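Endosialidase (Enterobacteria phage phi92, PDB 4HIZ) hydrolyses polymers of sialic acid, cleaving alpha-2,8 and alpha-2,9 linkages within the chain, probably to carry the phage through the capsule of its bacterial host. Local coordinates at residues A[619-631]-A[637-649]. Residues are numbered along the deposited sequence; the frame is centred on the assembly and turned at random. Where two conformers were deposited one is given.
Sequences PYTTDGSLLQLYG and PNRAILYAPGGAY. With EDO (1,2-ethanediol), chain Q.
Tyr643 and Tyr630 have the two largest shares of the surface buried between 619-631 and 637-649, their rings lying on one face of the antiparallel pair formed by strands 626-630 and 640-643. Around Tyr643 the packing is close. Gln628 crosses the ring at a slant, its CG 3.6 Å from Tyr643 CE1 and its amide plane turned 35° from the ring, while OE1 is hydrogen-bonded to Arg610 on the adjoining strand. Farther back, Thr621 CG2 comes within 3.6 Å of Tyr643 CB, and Leu626 O lies in the ring plane at its edge. Ile641 packs beside the outer end of Tyr630: with CG1 anti to its carbonyl carbon (chi1 -52°) and the chain extended, CD1 reaches 3.6 Å from Tyr630 CZ. Arg639 runs alongside the same ring, its guanidinium 23° from the ring plane; Tyr636 makes a cation-pi contact with Arg639, and His634 stacks on Tyr630. Beneath the rings, paired backbone bonds link Leu626 with Tyr643 and Gln628 with Ile641; the one from Gln628 N to Ile641 O, 2.9 Å, is almost straight.

These strands form a beta hairpin flanked on one side by strand 610-614. On the other, Ala640, Ile641 and Leu642 pair in parallel with a strand of the second subunit, so the sheet continues across the interface, consistent with an intertwined, fibre-like C-terminal stalk. Leu627, Leu629, Ala640 and Leu642 occupy the reverse face, where Leu627 meets Leu627 of the third subunit.

Toward the loop joining the strands the contact slackens. A water 2.7 Å from Tyr630 OH accepts a weak bond from Arg639 NH1. Beyond the last regular rung, Asn638 N approaches Gly631 O from above the carbonyl plane at 3.2 Å, beside the exposed Pro637.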
ATOM      1  N   PRO A 619     -12.250 -26.423  22.985  1.00 16.18           N
ATOM      2  CA  PRO A 619     -13.567 -26.493  23.619  1.00 15.89           C
ATOM      3  C   PRO A 619     -13.948 -27.873  24.159  1.00 15.64           C
ATOM      4  O   PRO A 619     -15.023 -28.402  23.879  1.00 16.55           O
ATOM      5  CB  PRO A 619     -14.523 -26.052  22.491  1.00 16.68           C
ATOM      6  CG  PRO A 619     -13.822 -26.465  21.224  1.00 17.90           C
ATOM      7  CD  PRO A 619     -12.343 -26.254  21.522  1.00 17.88           C
ATOM      8  N   TYR A 620     -13.090 -28.418  24.996  1.00 15.19           N
ATOM      9  CA  TYR A 620     -13.306 -29.759  25.561  1.00 16.59           C
ATOM     10  C   TYR A 620     -13.017 -29.688  27.037  1.00 16.34           C
ATOM     11  O   TYR A 620     -12.098 -28.992  27.428  1.00 15.27           O
ATOM     12  CB  TYR A 620     -12.345 -30.776  24.933  1.00 18.80           C
ATOM     13  CG  TYR A 620     -12.508 -30.864  23.451  1.00 22.35           C
ATOM     14  CD1 TYR A 620     -13.613 -31.512  22.892  1.00 24.70           C
ATOM     15  CD2 TYR A 620     -11.582 -30.289  22.601  1.00 25.28           C
ATOM     16  CE1 TYR A 620     -13.782 -31.579  21.530  1.00 28.07           C
ATOM     17  CE2 TYR A 620     -11.749 -30.346  21.217  1.00 28.71           C
ATOM     18  CZ  TYR A 620     -12.849 -30.991  20.698  1.00 32.16           C
ATOM     19  OH  TYR A 620     -13.021 -31.054  19.335  1.00 38.55           O
ATOM     20  N   THR A 621     -13.788 -30.398  27.857  1.00 17.49           N
ATOM     21  CA  THR A 621     -13.585 -30.303  29.301  1.00 18.94           C
ATOM     22  C   THR A 621     -12.251 -30.908  29.737  1.00 19.01           C
ATOM     23  O   THR A 621     -11.789 -30.663  30.849  1.00 20.63           O
ATOM     24  CB  THR A 621     -14.722 -30.977  30.081  1.00 21.81           C
ATOM     25  OG1 THR A 621     -14.798 -32.343  29.689  1.00 22.56           O
ATOM     26  CG2 THR A 621     -16.047 -30.313  29.747  1.00 22.86           C
ATOM     27  N   THR A 622     -11.634 -31.700  28.876  1.00 18.23           N
ATOM     28  CA  THR A 622     -10.301 -32.212  29.187  1.00 19.77           C
ATOM     29  C   THR A 622      -9.229 -31.106  29.101  1.00 17.44           C
ATOM     30  O   THR A 622      -8.104 -31.274  29.594  1.00 18.39           O
ATOM     31  CB  THR A 622      -9.922 -33.341  28.253  1.00 25.46           C
ATOM     32  OG1 THR A 622     -10.190 -32.915  26.924  1.00 25.98           O
ATOM     33  CG2 THR A 622     -10.776 -34.582  28.567  1.00 28.43           C
ATOM     34  N   ASP A 623      -9.580 -29.963  28.522  1.00 15.19           N
ATOM     35  CA  ASP A 623      -8.617 -28.872  28.364  1.00 15.53           C
ATOM     36  C   ASP A 623      -8.921 -27.672  29.242  1.00 13.90           C
ATOM     37  O   ASP A 623      -8.080 -26.782  29.367  1.00 12.94           O
ATOM     38  CB  ASP A 623      -8.598 -28.380  26.923  1.00 21.26           C
ATOM     39  CG  ASP A 623      -7.216 -28.263  26.370  1.00 32.42           C
ATOM     40  OD1 ASP A 623      -6.240 -28.510  27.122  1.00 39.11           O
ATOM     41  OD2 ASP A 623      -7.110 -27.902  25.173  1.00 36.03           O
ATOM     42  N   GLY A 624     -10.119 -27.625  29.822  1.00 13.09           N
ATOM     43  CA  GLY A 624     -10.481 -26.472  30.642  1.00 12.20           C
ATOM     44  C   GLY A 624     -11.966 -26.452  30.959  1.00 12.84           C
ATOM     45  O   GLY A 624     -12.771 -27.173  30.361  1.00 14.40           O
ATOM     46  N   SER A 625     -12.342 -25.644  31.935  0.73 12.32           N
ATOM     47  CA  SER A 625     -13.763 -25.368  32.161  0.73 11.25           C
ATOM     48  C   SER A 625     -14.355 -24.652  30.948  0.73 12.22           C
ATOM     49  O   SER A 625     -13.640 -23.954  30.219  0.73 13.43           O
ATOM     50  CB  SER A 625     -13.940 -24.521  33.433  0.73 11.30           C
ATOM     51  OG  SER A 625     -13.236 -23.302  33.327  0.73 11.80           O
ATOM     52  N   LEU A 626     -15.660 -24.831  30.747  1.00 11.55           N
ATOM     53  CA  LEU A 626     -16.378 -24.274  29.586  1.00 12.32           C
ATOM     54  C   LEU A 626     -17.702 -23.693  30.059  1.00 12.00           C
ATOM     55  O   LEU A 626     -18.348 -24.278  30.938  1.00 13.17           O
ATOM     56  CB  LEU A 626     -16.797 -25.379  28.583  1.00 13.38           C
ATOM     57  CG  LEU A 626     -15.712 -26.334  28.095  1.00 15.23           C
ATOM     58  CD1 LEU A 626     -16.359 -27.476  27.291  1.00 16.98           C
ATOM     59  CD2 LEU A 626     -14.688 -25.597  27.235  1.00 15.65           C
ATOM     60  N   LEU A 627     -18.128 -22.583  29.449  1.00 11.46           N
ATOM     61  CA  LEU A 627     -19.536 -22.187  29.549  1.00 10.25           C
ATOM     62  C   LEU A 627     -20.108 -22.237  28.133  1.00 10.49           C
ATOM     63  O   LEU A 627     -19.577 -21.604  27.213  1.00 10.99           O
ATOM     64  CB  LEU A 627     -19.653 -20.765  30.121  1.00 10.55           C
ATOM     65  CG  LEU A 627     -21.097 -20.195  30.048  1.00 11.67           C
ATOM     66  CD1 LEU A 627     -22.048 -21.033  30.904  1.00 12.68           C
ATOM     67  CD2 LEU A 627     -21.104 -18.689  30.499  1.00 13.45           C
ATOM     68  N   GLN A 628     -21.167 -23.023  27.943  1.00 11.22           N
ATOM     69  CA  GLN A 628     -21.794 -23.104  26.624  1.00 10.73           C
ATOM     70  C   GLN A 628     -23.161 -22.422  26.696  1.00 11.31           C
ATOM     71  O   GLN A 628     -24.004 -22.741  27.562  1.00 12.31           O
ATOM     72  CB  GLN A 628     -21.953 -24.572  26.152  1.00 11.10           C
ATOM     73  CG  GLN A 628     -20.568 -25.276  26.018  1.00 12.63           C
ATOM     74  CD  GLN A 628     -20.591 -26.409  25.016  1.00 14.56           C
ATOM     75  OE1 GLN A 628     -21.380 -26.408  24.084  1.00 15.28           O
ATOM     76  NE2 GLN A 628     -19.685 -27.363  25.190  1.00 15.80           N
ATOM     77  N   LEU A 629     -23.375 -21.483  25.788  1.00 10.77           N
ATOM     78  CA  LEU A 629     -24.655 -20.779  25.712  1.00 11.36           C
ATOM     79  C   LEU A 629     -25.283 -21.214  24.392  1.00 11.46           C
ATOM     80  O   LEU A 629     -24.722 -20.925  23.325  1.00 11.20           O
ATOM     81  CB  LEU A 629     -24.395 -19.261  25.693  1.00 11.55           C
ATOM     82  CG  LEU A 629     -23.739 -18.733  26.974  1.00 13.08           C
ATOM     83  CD1 LEU A 629     -23.306 -17.224  26.851  1.00 14.08           C
ATOM     84  CD2 LEU A 629     -24.630 -18.989  28.188  1.00 14.76           C
ATOM     85  N   TYR A 630     -26.406 -21.939  24.443  1.00 11.27           N
ATOM     86  CA  TYR A 630     -27.032 -22.417  23.206  1.00 11.83           C
ATOM     87  C   TYR A 630     -27.950 -21.358  22.591  1.00 13.12           C
ATOM     88  O   TYR A 630     -28.602 -20.611  23.312  1.00 14.30           O
ATOM     89  CB  TYR A 630     -27.876 -23.678  23.476  1.00 12.74           C
ATOM     90  CG  TYR A 630     -27.135 -24.950  23.853  1.00 14.33           C
ATOM     91  CD1 TYR A 630     -25.764 -24.987  24.048  1.00 15.10           C
ATOM     92  CD2 TYR A 630     -27.844 -26.128  24.011  1.00 15.80           C
ATOM     93  CE1 TYR A 630     -25.101 -26.210  24.382  1.00 15.11           C
ATOM     94  CE2 TYR A 630     -27.233 -27.317  24.355  1.00 17.27           C
ATOM     95  CZ  TYR A 630     -25.856 -27.368  24.536  1.00 15.97           C
ATOM     96  OH  TYR A 630     -25.260 -28.580  24.879  1.00 17.00           O
ATOM     97  N   GLY A 631     -27.971 -21.286  21.266  1.00 12.05           N
ATOM     98  CA  GLY A 631     -28.847 -20.370  20.549  1.00 11.89           C
ATOM     99  C   GLY A 631     -30.252 -20.938  20.395  1.00 12.97           C
ATOM    100  O   GLY A 631     -30.530 -22.115  20.689  1.00 13.87           O
ATOM    101  N   PRO A 637     -32.985 -25.660  22.270  1.00 17.01           N
ATOM    102  CA  PRO A 637     -32.814 -24.206  22.216  1.00 16.54           C
ATOM    103  C   PRO A 637     -32.579 -23.564  23.588  1.00 15.07           C
ATOM    104  O   PRO A 637     -33.196 -23.954  24.596  1.00 15.31           O
ATOM    105  CB  PRO A 637     -34.169 -23.699  21.663  1.00 18.30           C
ATOM    106  CG  PRO A 637     -34.791 -24.861  21.048  1.00 19.79           C
ATOM    107  CD  PRO A 637     -34.268 -26.100  21.695  1.00 18.13           C
ATOM    108  N   ASN A 638     -31.688 -22.583  23.610  1.00 12.99           N
ATOM    109  CA  ASN A 638     -31.700 -21.585  24.681  1.00 13.23           C
ATOM    110  C   ASN A 638     -31.280 -22.119  26.048  1.00 13.67           C
ATOM    111  O   ASN A 638     -31.541 -21.469  27.060  1.00 13.90           O
ATOM    112  CB  ASN A 638     -33.088 -20.938  24.771  1.00 15.06           C
ATOM    113  CG  ASN A 638     -33.479 -20.270  23.483  1.00 17.27           C
ATOM    114  OD1 ASN A 638     -32.599 -19.868  22.714  1.00 17.52           O
ATOM    115  ND2 ASN A 638     -34.791 -20.146  23.219  1.00 18.56           N
ATOM    116  N   ARG A 639     -30.612 -23.277  26.075  1.00 14.21           N
ATOM    117  CA  ARG A 639     -29.978 -23.784  27.308  1.00 15.00           C
ATOM    118  C   ARG A 639     -28.653 -23.074  27.584  1.00 13.52           C
ATOM    119  O   ARG A 639     -27.993 -22.586  26.678  1.00 13.51           O
ATOM    120  CB  ARG A 639     -29.605 -25.258  27.187  1.00 18.23           C
ATOM    121  CG  ARG A 639     -30.762 -26.212  27.023  1.00 22.71           C
ATOM    122  CD  ARG A 639     -30.223 -27.640  27.071  1.00 27.38           C
ATOM    123  NE  ARG A 639     -31.299 -28.590  27.264  1.00 31.13           N
ATOM    124  CZ  ARG A 639     -31.133 -29.902  27.207  1.00 33.17           C
ATOM    125  NH1 ARG A 639     -29.926 -30.409  26.951  1.00 35.51           N
ATOM    126  NH2 ARG A 639     -32.169 -30.705  27.386  1.00 32.76           N
ATOM    127  N   ALA A 640     -28.263 -23.053  28.842  1.00 12.54           N
ATOM    128  CA  ALA A 640     -26.884 -22.690  29.177  1.00 12.15           C
ATOM    129  C   ALA A 640     -26.332 -23.817  30.026  1.00 12.40           C
ATOM    130  O   ALA A 640     -27.028 -24.321  30.915  1.00 13.01           O
ATOM    131  CB  ALA A 640     -26.869 -21.397  29.980  1.00 12.11           C
ATOM    132  N   ILE A 641     -25.092 -24.250  29.746  1.00 12.42           N
ATOM    133  CA  ILE A 641     -24.507 -25.312  30.530  1.00 13.07           C
ATOM    134  C   ILE A 641     -23.096 -24.930  30.940  1.00 12.56           C
ATOM    135  O   ILE A 641     -22.271 -24.544  30.094  1.00 12.43           O
ATOM    136  CB  ILE A 641     -24.422 -26.635  29.716  1.00 14.51           C
ATOM    137  CG1 ILE A 641     -25.783 -26.971  29.109  1.00 18.68           C
ATOM    138  CG2 ILE A 641     -23.925 -27.793  30.596  1.00 13.62           C
ATOM    139  CD1 ILE A 641     -25.703 -28.108  28.094  1.00 23.04           C
ATOM    140  N   LEU A 642     -22.828 -25.044  32.242  1.00 12.09           N
ATOM    141  CA  LEU A 642     -21.504 -24.747  32.788  1.00 11.38           C
ATOM    142  C   LEU A 642     -20.779 -26.076  33.044  1.00 12.22           C
ATOM    143  O   LEU A 642     -21.329 -26.960  33.699  1.00 13.14           O
ATOM    144  CB  LEU A 642     -21.651 -23.931  34.095  1.00 12.55           C
ATOM    145  CG  LEU A 642     -20.325 -23.625  34.825  1.00 15.11           C
ATOM    146  CD1 LEU A 642     -19.429 -22.711  34.005  1.00 16.50           C
ATOM    147  CD2 LEU A 642     -20.678 -22.935  36.132  1.00 16.23           C
ATOM    148  N   TYR A 643     -19.566 -26.208  32.498  1.00 11.86           N
ATOM    149  CA  TYR A 643     -18.735 -27.408  32.672  1.00 12.65           C
ATOM    150  C   TYR A 643     -17.522 -27.014  33.502  1.00 13.19           C
ATOM    151  O   TYR A 643     -16.722 -26.184  33.074  1.00 14.46           O
ATOM    152  CB  TYR A 643     -18.226 -27.899  31.313  1.00 13.85           C
ATOM    153  CG  TYR A 643     -19.329 -28.273  30.340  1.00 16.53           C
ATOM    154  CD1 TYR A 643     -20.013 -27.298  29.612  1.00 17.81           C
ATOM    155  CD2 TYR A 643     -19.677 -29.595  30.141  1.00 21.26           C
ATOM    156  CE1 TYR A 643     -21.030 -27.646  28.718  1.00 21.25           C
ATOM    157  CE2 TYR A 643     -20.710 -29.952  29.249  1.00 24.55           C
ATOM    158  CZ  TYR A 643     -21.347 -28.985  28.533  1.00 26.88           C
ATOM    159  OH  TYR A 643     -22.366 -29.341  27.658  1.00 33.42           O
ATOM    160  N   ALA A 644     -17.395 -27.553  34.702  1.00 12.28           N
ATOM    161  CA  ALA A 644     -16.288 -27.125  35.572  1.00 12.62           C
ATOM    162  C   ALA A 644     -15.779 -28.340  36.344  1.00 13.07           C
ATOM    163  O   ALA A 644     -16.152 -28.519  37.490  1.00 12.87           O
ATOM    164  CB  ALA A 644     -16.764 -25.999  36.549  1.00 13.23           C
ATOM    165  N   PRO A 645     -14.951 -29.195  35.697  1.00 14.25           N
ATOM    166  CA  PRO A 645     -14.479 -30.411  36.360  1.00 15.51           C
ATOM    167  C   PRO A 645     -13.803 -30.117  37.703  1.00 15.55           C
ATOM    168  O   PRO A 645     -13.861 -30.974  38.584  1.00 17.18           O
ATOM    169  CB  PRO A 645     -13.448 -30.965  35.369  1.00 15.79           C
ATOM    170  CG  PRO A 645     -13.992 -30.531  33.995  1.00 15.32           C
ATOM    171  CD  PRO A 645     -14.543 -29.124  34.280  1.00 14.41           C
ATOM    172  N   GLY A 646     -13.165 -28.958  37.850  1.00 14.98           N
ATOM    173  CA  GLY A 646     -12.522 -28.603  39.116  1.00 15.36           C
ATOM    174  C   GLY A 646     -13.458 -28.017  40.163  1.00 14.77           C
ATOM    175  O   GLY A 646     -13.000 -27.590  41.245  1.00 15.83           O
ATOM    176  N   GLY A 647     -14.754 -27.988  39.854  1.00 14.02           N
ATOM    177  CA  GLY A 647     -15.743 -27.385  40.746  1.00 13.31           C
ATOM    178  C   GLY A 647     -16.190 -26.024  40.245  1.00 12.46           C
ATOM    179  O   GLY A 647     -15.388 -25.249  39.705  1.00 13.10           O
ATOM    180  N   ALA A 648     -17.496 -25.762  40.365  1.00 11.21           N
ATOM    181  CA  ALA A 648     -18.042 -24.477  39.983  1.00 11.51           C
ATOM    182  C   ALA A 648     -18.338 -23.687  41.258  1.00 12.93           C
ATOM    183  O   ALA A 648     -18.987 -24.208  42.178  1.00 14.66           O
ATOM    184  CB  ALA A 648     -19.326 -24.672  39.180  1.00 11.62           C
ATOM    185  N   TYR A 649     -17.867 -22.446  41.331  1.00 12.47           N
ATOM    186  CA  TYR A 649     -18.046 -21.686  42.566  1.00 12.34           C
ATOM    187  C   TYR A 649     -18.682 -20.345  42.322  1.00 13.16           C
ATOM    188  O   TYR A 649     -18.436 -19.713  41.304  1.00 14.64           O
ATOM    189  CB  TYR A 649     -16.686 -21.388  43.244  1.00 13.51           C
ATOM    190  CG  TYR A 649     -15.966 -22.595  43.767  1.00 15.21           C
ATOM    191  CD1 TYR A 649     -15.094 -23.325  42.940  1.00 15.60           C
ATOM    192  CD2 TYR A 649     -16.174 -23.041  45.064  1.00 16.65           C
ATOM    193  CE1 TYR A 649     -14.442 -24.456  43.411  1.00 16.73           C
ATOM    194  CE2 TYR A 649     -15.520 -24.187  45.556  1.00 17.90           C
ATOM    195  CZ  TYR A 649     -14.660 -24.881  44.723  1.00 18.22           C
ATOM    196  OH  TYR A 649     -14.024 -26.012  45.176  1.00 20.45           O
TER
HETATM  197  C1  EDO Q 811     -17.147 -28.541  20.490  1.00 36.28           C
HETATM  198  O1  EDO Q 811     -16.885 -28.914  21.849  1.00 33.22           O
HETATM  199  C2  EDO Q 811     -16.574 -29.596  19.552  1.00 41.23           C
HETATM  200  O2  EDO Q 811     -17.147 -30.867  19.874  1.00 46.46           O
HETATM  201  O   HOH W   1     -27.019 -30.392  25.958  1.00 28.55           O